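Long-range contact in RNA-dependent RNA Polymerase (Bombyx mori cytoplasmic polyhedrosis virus, PDB 6TZ0), which catalyses RNA-templated RNA synthesis, probably making the viral plus strands in transcription and the complementary minus strands in genome replication: residues A[380-394]-A[558-572]. Numbering follows the deposited sequence.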
ATOM      1  N   SER A 380     -13.319 -24.182   6.900  1.00 21.37           N
ATOM      2  CA  SER A 380     -12.645 -24.349   8.180  1.00 21.37           C
ATOM      3  C   SER A 380     -12.968 -23.217   9.143  1.00 21.37           C
ATOM      4  O   SER A 380     -12.918 -22.039   8.779  1.00 21.37           O
ATOM      5  CB  SER A 380     -11.137 -24.435   7.970  1.00 21.37           C
ATOM      6  OG  SER A 380     -10.457 -24.555   9.201  1.00 21.37           O
ATOM      7  N   LEU A 381     -13.288 -23.588  10.379  1.00 21.50           N
ATOM      8  CA  LEU A 381     -13.456 -22.668  11.493  1.00 21.50           C
ATOM      9  C   LEU A 381     -12.380 -22.811  12.557  1.00 21.50           C
ATOM     10  O   LEU A 381     -12.137 -21.862  13.300  1.00 21.50           O
ATOM     11  CB  LEU A 381     -14.828 -22.871  12.140  1.00 21.50           C
ATOM     12  CG  LEU A 381     -16.053 -22.359  11.394  1.00 21.50           C
ATOM     13  CD1 LEU A 381     -17.295 -22.891  11.998  1.00 21.50           C
ATOM     14  CD2 LEU A 381     -16.095 -20.873  11.506  1.00 21.50           C
ATOM     15  N   LYS A 382     -11.718 -23.961  12.626  1.00 21.30           N
ATOM     16  CA  LYS A 382     -10.703 -24.227  13.629  1.00 21.30           C
ATOM     17  C   LYS A 382      -9.760 -25.282  13.080  1.00 21.30           C
ATOM     18  O   LYS A 382     -10.206 -26.282  12.519  1.00 21.30           O
ATOM     19  CB  LYS A 382     -11.335 -24.703  14.931  1.00 21.30           C
ATOM     20  CG  LYS A 382     -10.398 -24.801  16.096  1.00 21.30           C
ATOM     21  CD  LYS A 382     -11.145 -25.311  17.299  1.00 21.30           C
ATOM     22  CE  LYS A 382     -12.156 -24.290  17.778  1.00 21.30           C
ATOM     23  NZ  LYS A 382     -11.491 -23.078  18.324  1.00 21.30           N
ATOM     24  N   GLN A 383      -8.462 -25.068  13.260  1.00 21.60           N
ATOM     25  CA  GLN A 383      -7.479 -25.930  12.625  1.00 21.60           C
ATOM     26  C   GLN A 383      -6.163 -25.870  13.385  1.00 21.60           C
ATOM     27  O   GLN A 383      -5.900 -24.931  14.138  1.00 21.60           O
ATOM     28  CB  GLN A 383      -7.310 -25.544  11.157  1.00 21.60           C
ATOM     29  CG  GLN A 383      -7.043 -24.083  10.968  1.00 21.60           C
ATOM     30  CD  GLN A 383      -7.046 -23.685   9.523  1.00 21.60           C
ATOM     31  OE1 GLN A 383      -7.240 -24.517   8.646  1.00 21.60           O
ATOM     32  NE2 GLN A 383      -6.830 -22.407   9.260  1.00 21.60           N
ATOM     33  N   LYS A 384      -5.342 -26.896  13.180  1.00 19.94           N
ATOM     34  CA  LYS A 384      -4.144 -27.101  13.977  1.00 19.94           C
ATOM     35  C   LYS A 384      -3.166 -27.924  13.157  1.00 19.94           C
ATOM     36  O   LYS A 384      -3.574 -28.778  12.372  1.00 19.94           O
ATOM     37  CB  LYS A 384      -4.498 -27.809  15.291  1.00 19.94           C
ATOM     38  CG  LYS A 384      -3.399 -27.866  16.327  1.00 19.94           C
ATOM     39  CD  LYS A 384      -3.906 -28.514  17.591  1.00 19.94           C
ATOM     40  CE  LYS A 384      -2.908 -28.380  18.721  1.00 19.94           C
ATOM     41  NZ  LYS A 384      -1.664 -29.142  18.470  1.00 19.94           N
ATOM     42  N   TYR A 385      -1.876 -27.657  13.332  1.00 21.35           N
ATOM     43  CA  TYR A 385      -0.847 -28.346  12.564  1.00 21.35           C
ATOM     44  C   TYR A 385      -0.385 -29.618  13.252  1.00 21.35           C
ATOM     45  O   TYR A 385      -0.234 -29.662  14.474  1.00 21.35           O
ATOM     46  CB  TYR A 385       0.350 -27.430  12.314  1.00 21.35           C
ATOM     47  CG  TYR A 385       0.104 -26.445  11.205  1.00 21.35           C
ATOM     48  CD1 TYR A 385       0.308 -26.807   9.884  1.00 21.35           C
ATOM     49  CD2 TYR A 385      -0.366 -25.173  11.473  1.00 21.35           C
ATOM     50  CE1 TYR A 385       0.073 -25.929   8.866  1.00 21.35           C
ATOM     51  CE2 TYR A 385      -0.596 -24.282  10.458  1.00 21.35           C
ATOM     52  CZ  TYR A 385      -0.382 -24.670   9.159  1.00 21.35           C
ATOM     53  OH  TYR A 385      -0.624 -23.787   8.145  1.00 21.35           O
ATOM     54  N   ALA A 386      -0.164 -30.657  12.450  1.00 27.13           N
ATOM     55  CA  ALA A 386       0.368 -31.906  12.979  1.00 27.13           C
ATOM     56  C   ALA A 386       1.852 -31.765  13.293  1.00 27.13           C
ATOM     57  O   ALA A 386       2.268 -31.908  14.447  1.00 27.13           O
ATOM     58  CB  ALA A 386       0.125 -33.045  11.988  1.00 27.13           C
ATOM     59  N   ASN A 387       2.656 -31.460  12.278  1.00 32.13           N
ATOM     60  CA  ASN A 387       4.088 -31.257  12.431  1.00 32.13           C
ATOM     61  C   ASN A 387       4.593 -30.537  11.189  1.00 32.13           C
ATOM     62  O   ASN A 387       3.984 -30.624  10.120  1.00 32.13           O
ATOM     63  CB  ASN A 387       4.832 -32.583  12.621  1.00 32.13           C
ATOM     64  CG  ASN A 387       6.235 -32.399  13.152  1.00 32.13           C
ATOM     65  OD1 ASN A 387       6.686 -31.275  13.372  1.00 32.13           O
ATOM     66  ND2 ASN A 387       6.937 -33.505  13.363  1.00 32.13           N
ATOM     67  N   GLY A 388       5.706 -29.824  11.338  1.00 26.84           N
ATOM     68  CA  GLY A 388       6.254 -29.064  10.231  1.00 26.84           C
ATOM     69  C   GLY A 388       6.442 -27.603  10.569  1.00 26.84           C
ATOM     70  O   GLY A 388       6.533 -27.255  11.745  1.00 26.84           O
ATOM     71  N   VAL A 389       6.479 -26.730   9.558  1.00 23.82           N
ATOM     72  CA  VAL A 389       6.754 -25.318   9.816  1.00 23.82           C
ATOM     73  C   VAL A 389       5.534 -24.605  10.375  1.00 23.82           C
ATOM     74  O   VAL A 389       5.672 -23.607  11.097  1.00 23.82           O
ATOM     75  CB  VAL A 389       7.274 -24.621   8.546  1.00 23.82           C
ATOM     76  CG1 VAL A 389       8.629 -25.145   8.198  1.00 23.82           C
ATOM     77  CG2 VAL A 389       6.332 -24.843   7.378  1.00 23.82           C
ATOM     78  N   GLY A 390       4.331 -25.087  10.057  1.00 21.90           N
ATOM     79  CA  GLY A 390       3.138 -24.508  10.645  1.00 21.90           C
ATOM     80  C   GLY A 390       3.073 -24.749  12.137  1.00 21.90           C
ATOM     81  O   GLY A 390       2.712 -23.853  12.904  1.00 21.90           O
ATOM     82  N   SER A 391       3.488 -25.941  12.568  1.00 22.89           N
ATOM     83  CA  SER A 391       3.560 -26.260  13.986  1.00 22.89           C
ATOM     84  C   SER A 391       4.610 -25.409  14.689  1.00 22.89           C
ATOM     85  O   SER A 391       4.396 -24.957  15.818  1.00 22.89           O
ATOM     86  CB  SER A 391       3.854 -27.747  14.150  1.00 22.89           C
ATOM     87  OG  SER A 391       3.902 -28.114  15.510  1.00 22.89           O
ATOM     88  N   ILE A 392       5.714 -25.119  14.003  1.00 21.70           N
ATOM     89  CA  ILE A 392       6.797 -24.340  14.590  1.00 21.70           C
ATOM     90  C   ILE A 392       6.404 -22.873  14.732  1.00 21.70           C
ATOM     91  O   ILE A 392       6.704 -22.236  15.749  1.00 21.70           O
ATOM     92  CB  ILE A 392       8.073 -24.537  13.753  1.00 21.70           C
ATOM     93  CG1 ILE A 392       8.572 -25.966  13.934  1.00 21.70           C
ATOM     94  CG2 ILE A 392       9.154 -23.586  14.160  1.00 21.70           C
ATOM     95  CD1 ILE A 392       9.614 -26.382  12.959  1.00 21.70           C
ATOM     96  N   ALA A 393       5.701 -22.320  13.743  1.00 21.84           N
ATOM     97  CA  ALA A 393       5.208 -20.952  13.879  1.00 21.84           C
ATOM     98  C   ALA A 393       4.105 -20.853  14.927  1.00 21.84           C
ATOM     99  O   ALA A 393       4.060 -19.890  15.707  1.00 21.84           O
ATOM    100  CB  ALA A 393       4.712 -20.432  12.535  1.00 21.84           C
ATOM    101  N   GLN A 394       3.216 -21.847  14.980  1.00 21.63           N
ATOM    102  CA  GLN A 394       2.131 -21.786  15.945  1.00 21.63           C
ATOM    103  C   GLN A 394       2.585 -22.046  17.370  1.00 21.63           C
ATOM    104  O   GLN A 394       1.909 -21.582  18.287  1.00 21.63           O
ATOM    105  CB  GLN A 394       1.015 -22.755  15.573  1.00 21.63           C
ATOM    106  CG  GLN A 394       0.235 -22.318  14.365  1.00 21.63           C
ATOM    107  CD  GLN A 394      -0.335 -20.932  14.527  1.00 21.63           C
ATOM    108  OE1 GLN A 394       0.051 -20.009  13.818  1.00 21.63           O
ATOM    109  NE2 GLN A 394      -1.226 -20.767  15.490  1.00 21.63           N
ATOM    110  N   ASN A 558      -1.275 -22.042   0.726  1.00 25.65           N
ATOM    111  CA  ASN A 558      -0.984 -22.762   1.953  1.00 25.65           C
ATOM    112  C   ASN A 558      -0.122 -21.942   2.905  1.00 25.65           C
ATOM    113  O   ASN A 558      -0.205 -22.127   4.122  1.00 25.65           O
ATOM    114  CB  ASN A 558      -0.296 -24.077   1.620  1.00 25.65           C
ATOM    115  CG  ASN A 558      -1.201 -25.031   0.894  1.00 25.65           C
ATOM    116  OD1 ASN A 558      -2.376 -25.129   1.201  1.00 25.65           O
ATOM    117  ND2 ASN A 558      -0.655 -25.751  -0.070  1.00 25.65           N
ATOM    118  N   THR A 559       0.712 -21.046   2.380  1.00 24.11           N
ATOM    119  CA  THR A 559       1.480 -20.166   3.249  1.00 24.11           C
ATOM    120  C   THR A 559       0.575 -19.136   3.913  1.00 24.11           C
ATOM    121  O   THR A 559       0.794 -18.767   5.074  1.00 24.11           O
ATOM    122  CB  THR A 559       2.593 -19.497   2.444  1.00 24.11           C
ATOM    123  OG1 THR A 559       3.375 -20.507   1.803  1.00 24.11           O
ATOM    124  CG2 THR A 559       3.516 -18.700   3.337  1.00 24.11           C
ATOM    125  N   LYS A 560      -0.464 -18.691   3.202  1.00 24.60           N
ATOM    126  CA  LYS A 560      -1.492 -17.844   3.797  1.00 24.60           C
ATOM    127  C   LYS A 560      -2.245 -18.574   4.903  1.00 24.60           C
ATOM    128  O   LYS A 560      -2.656 -17.956   5.897  1.00 24.60           O
ATOM    129  CB  LYS A 560      -2.448 -17.376   2.700  1.00 24.60           C
ATOM    130  CG  LYS A 560      -3.635 -16.574   3.173  1.00 24.60           C
ATOM    131  CD  LYS A 560      -3.248 -15.203   3.648  1.00 24.60           C
ATOM    132  CE  LYS A 560      -4.440 -14.529   4.288  1.00 24.60           C
ATOM    133  NZ  LYS A 560      -5.562 -14.414   3.334  1.00 24.60           N
ATOM    134  N   ASP A 561      -2.384 -19.894   4.775  1.00 23.82           N
ATOM    135  CA  ASP A 561      -3.099 -20.658   5.793  1.00 23.82           C
ATOM    136  C   ASP A 561      -2.385 -20.679   7.152  1.00 23.82           C
ATOM    137  O   ASP A 561      -3.055 -20.857   8.172  1.00 23.82           O
ATOM    138  CB  ASP A 561      -3.326 -22.078   5.285  1.00 23.82           C
ATOM    139  CG  ASP A 561      -4.549 -22.725   5.890  1.00 23.82           C
ATOM    140  OD1 ASP A 561      -5.235 -22.080   6.706  1.00 23.82           O
ATOM    141  OD2 ASP A 561      -4.845 -23.878   5.526  1.00 23.82           O
ATOM    142  N   ILE A 562      -1.066 -20.440   7.196  1.00 22.15           N
ATOM    143  CA  ILE A 562      -0.335 -20.397   8.469  1.00 22.15           C
ATOM    144  C   ILE A 562      -0.800 -19.216   9.316  1.00 22.15           C
ATOM    145  O   ILE A 562      -1.076 -19.353  10.513  1.00 22.15           O
ATOM    146  CB  ILE A 562       1.185 -20.339   8.224  1.00 22.15           C
ATOM    147  CG1 ILE A 562       1.680 -21.594   7.515  1.00 22.15           C
ATOM    148  CG2 ILE A 562       1.948 -20.169   9.528  1.00 22.15           C
ATOM    149  CD1 ILE A 562       3.118 -21.532   7.098  1.00 22.15           C
ATOM    150  N   TYR A 563      -0.895 -18.037   8.702  1.00 23.26           N
ATOM    151  CA  TYR A 563      -1.458 -16.871   9.371  1.00 23.26           C
ATOM    152  C   TYR A 563      -2.951 -17.036   9.612  1.00 23.26           C
ATOM    153  O   TYR A 563      -3.479 -16.505  10.598  1.00 23.26           O
ATOM    154  CB  TYR A 563      -1.169 -15.635   8.520  1.00 23.26           C
ATOM    155  CG  TYR A 563      -1.577 -14.291   9.083  1.00 23.26           C
ATOM    156  CD1 TYR A 563      -0.821 -13.671  10.065  1.00 23.26           C
ATOM    157  CD2 TYR A 563      -2.693 -13.624   8.599  1.00 23.26           C
ATOM    158  CE1 TYR A 563      -1.179 -12.439  10.565  1.00 23.26           C
ATOM    159  CE2 TYR A 563      -3.055 -12.391   9.099  1.00 23.26           C
ATOM    160  CZ  TYR A 563      -2.295 -11.808  10.082  1.00 23.26           C
ATOM    161  OH  TYR A 563      -2.653 -10.583  10.581  1.00 23.26           O
ATOM    162  N   ASN A 564      -3.641 -17.770   8.728  1.00 22.33           N
ATOM    163  CA  ASN A 564      -5.071 -17.998   8.918  1.00 22.33           C
ATOM    164  C   ASN A 564      -5.369 -18.822  10.165  1.00 22.33           C
ATOM    165  O   ASN A 564      -6.402 -18.609  10.797  1.00 22.33           O
ATOM    166  CB  ASN A 564      -5.685 -18.687   7.703  1.00 22.33           C
ATOM    167  CG  ASN A 564      -5.802 -17.777   6.515  1.00 22.33           C
ATOM    168  OD1 ASN A 564      -6.056 -16.586   6.658  1.00 22.33           O
ATOM    169  ND2 ASN A 564      -5.661 -18.337   5.327  1.00 22.33           N
ATOM    170  N   THR A 565      -4.485 -19.758  10.529  1.00 22.05           N
ATOM    171  CA  THR A 565      -4.674 -20.515  11.770  1.00 22.05           C
ATOM    172  C   THR A 565      -4.609 -19.614  12.996  1.00 22.05           C
ATOM    173  O   THR A 565      -5.409 -19.762  13.927  1.00 22.05           O
ATOM    174  CB  THR A 565      -3.626 -21.614  11.909  1.00 22.05           C
ATOM    175  OG1 THR A 565      -2.322 -21.030  11.899  1.00 22.05           O
ATOM    176  CG2 THR A 565      -3.733 -22.599  10.799  1.00 22.05           C
ATOM    177  N   PHE A 566      -3.651 -18.687  13.015  1.00 20.55           N
ATOM    178  CA  PHE A 566      -3.524 -17.724  14.106  1.00 20.55           C
ATOM    179  C   PHE A 566      -4.740 -16.809  14.186  1.00 20.55           C
ATOM    180  O   PHE A 566      -5.272 -16.553  15.282  1.00 20.55           O
ATOM    181  CB  PHE A 566      -2.229 -16.938  13.898  1.00 20.55           C
ATOM    182  CG  PHE A 566      -2.035 -15.793  14.834  1.00 20.55           C
ATOM    183  CD1 PHE A 566      -1.748 -16.002  16.166  1.00 20.55           C
ATOM    184  CD2 PHE A 566      -2.088 -14.492  14.358  1.00 20.55           C
ATOM    185  CE1 PHE A 566      -1.560 -14.927  17.018  1.00 20.55           C
ATOM    186  CE2 PHE A 566      -1.902 -13.421  15.199  1.00 20.55           C
ATOM    187  CZ  PHE A 566      -1.635 -13.637  16.528  1.00 20.55           C
ATOM    188  N   VAL A 567      -5.217 -16.343  13.028  1.00 21.03           N
ATOM    189  CA  VAL A 567      -6.396 -15.486  12.981  1.00 21.03           C
ATOM    190  C   VAL A 567      -7.637 -16.239  13.448  1.00 21.03           C
ATOM    191  O   VAL A 567      -8.455 -15.697  14.197  1.00 21.03           O
ATOM    192  CB  VAL A 567      -6.559 -14.909  11.562  1.00 21.03           C
ATOM    193  CG1 VAL A 567      -7.869 -14.182  11.403  1.00 21.03           C
ATOM    194  CG2 VAL A 567      -5.440 -13.950  11.284  1.00 21.03           C
ATOM    195  N   LEU A 568      -7.769 -17.513  13.072  1.00 21.26           N
ATOM    196  CA  LEU A 568      -8.934 -18.281  13.496  1.00 21.26           C
ATOM    197  C   LEU A 568      -8.873 -18.659  14.969  1.00 21.26           C
ATOM    198  O   LEU A 568      -9.922 -18.753  15.612  1.00 21.26           O
ATOM    199  CB  LEU A 568      -9.099 -19.525  12.628  1.00 21.26           C
ATOM    200  CG  LEU A 568      -9.600 -19.263  11.213  1.00 21.26           C
ATOM    201  CD1 LEU A 568      -9.604 -20.539  10.404  1.00 21.26           C
ATOM    202  CD2 LEU A 568     -10.979 -18.665  11.262  1.00 21.26           C
ATOM    203  N   ASP A 569      -7.671 -18.832  15.531  1.00 23.04           N
ATOM    204  CA  ASP A 569      -7.544 -19.049  16.972  1.00 23.04           C
ATOM    205  C   ASP A 569      -8.013 -17.834  17.759  1.00 23.04           C
ATOM    206  O   ASP A 569      -8.819 -17.957  18.698  1.00 23.04           O
ATOM    207  CB  ASP A 569      -6.097 -19.367  17.341  1.00 23.04           C
ATOM    208  CG  ASP A 569      -5.673 -20.745  16.916  1.00 23.04           C
ATOM    209  OD1 ASP A 569      -6.542 -21.634  16.826  1.00 23.04           O
ATOM    210  OD2 ASP A 569      -4.463 -20.949  16.690  1.00 23.04           O
ATOM    211  N   VAL A 570      -7.529 -16.648  17.378  1.00 22.53           N
ATOM    212  CA  VAL A 570      -7.932 -15.432  18.081  1.00 22.53           C
ATOM    213  C   VAL A 570      -9.416 -15.153  17.862  1.00 22.53           C
ATOM    214  O   VAL A 570     -10.123 -14.728  18.781  1.00 22.53           O
ATOM    215  CB  VAL A 570      -7.061 -14.245  17.639  1.00 22.53           C
ATOM    216  CG1 VAL A 570      -7.458 -12.988  18.373  1.00 22.53           C
ATOM    217  CG2 VAL A 570      -5.614 -14.542  17.879  1.00 22.53           C
ATOM    218  N   ALA A 571      -9.921 -15.440  16.662  1.00 22.68           N
ATOM    219  CA  ALA A 571     -11.324 -15.195  16.362  1.00 22.68           C
ATOM    220  C   ALA A 571     -12.240 -16.153  17.105  1.00 22.68           C
ATOM    221  O   ALA A 571     -13.355 -15.774  17.472  1.00 22.68           O
ATOM    222  CB  ALA A 571     -11.559 -15.301  14.859  1.00 22.68           C
ATOM    223  N   SER A 572     -11.798 -17.385  17.340  1.00 23.17           N
ATOM    224  CA  SER A 572     -12.610 -18.307  18.118  1.00 23.17           C
ATOM    225  C   SER A 572     -12.604 -17.934  19.591  1.00 23.17           C
ATOM    226  O   SER A 572     -13.623 -18.082  20.274  1.00 23.17           O
ATOM    227  CB  SER A 572     -12.109 -19.733  17.936  1.00 23.17           C
ATOM    228  OG  SER A 572     -10.855 -19.896  18.564  1.00 23.17           O
TER
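The ring of Tyr385 meets Thr565 at its edge, where OG1 lies in the ring plane, while one ring face is taken by the CA of Gly390, 3.5 Å above its centre. CE2 also approaches Thr565 CG2, and Tyr385 OH lies against Ile562, 3.2 Å from its CG1, the two side chains crossing at about a right angle. The second flat group, the amide of Gln383, arrives across CG2 of Thr565. Its NE2 donates a weak, bent hydrogen bond to OD1 of Asp561 at 3.0 Å, with amide and carboxylate planes 55° apart; Leu568 CD1 lies 3.5 Å from the same NE2. With Gln383 CG set between the backbone N and the carbonyl carbon (chi1 52°) and the chain extended beyond it, the amide is carried out to the helix, and Ser380 OG weakly bonds its OE1.

These contacts show how one helix of the central polymerase domain can serve two neighbours. The helix 558-572 is crossed by 382-384, part of an outermost strand of a four-stranded antiparallel sheet, with a classic beta bulge at Leu381 and Lys382 opposite Met373. It also packs against helix 389-394, the short axes 37° apart.

On that helical side Gln394 is a knob in a hole formed by Ile562, Thr565, Phe566 and Asp569. Bent at chi2, it brings OE1 to 3.2 Å from Thr565 OG1, a hydroxyl that already donates to Ile562 O. Trp606, from helix 604-614, touches Leu568, and its NE1 hydrogen-bonds to Leu381 O.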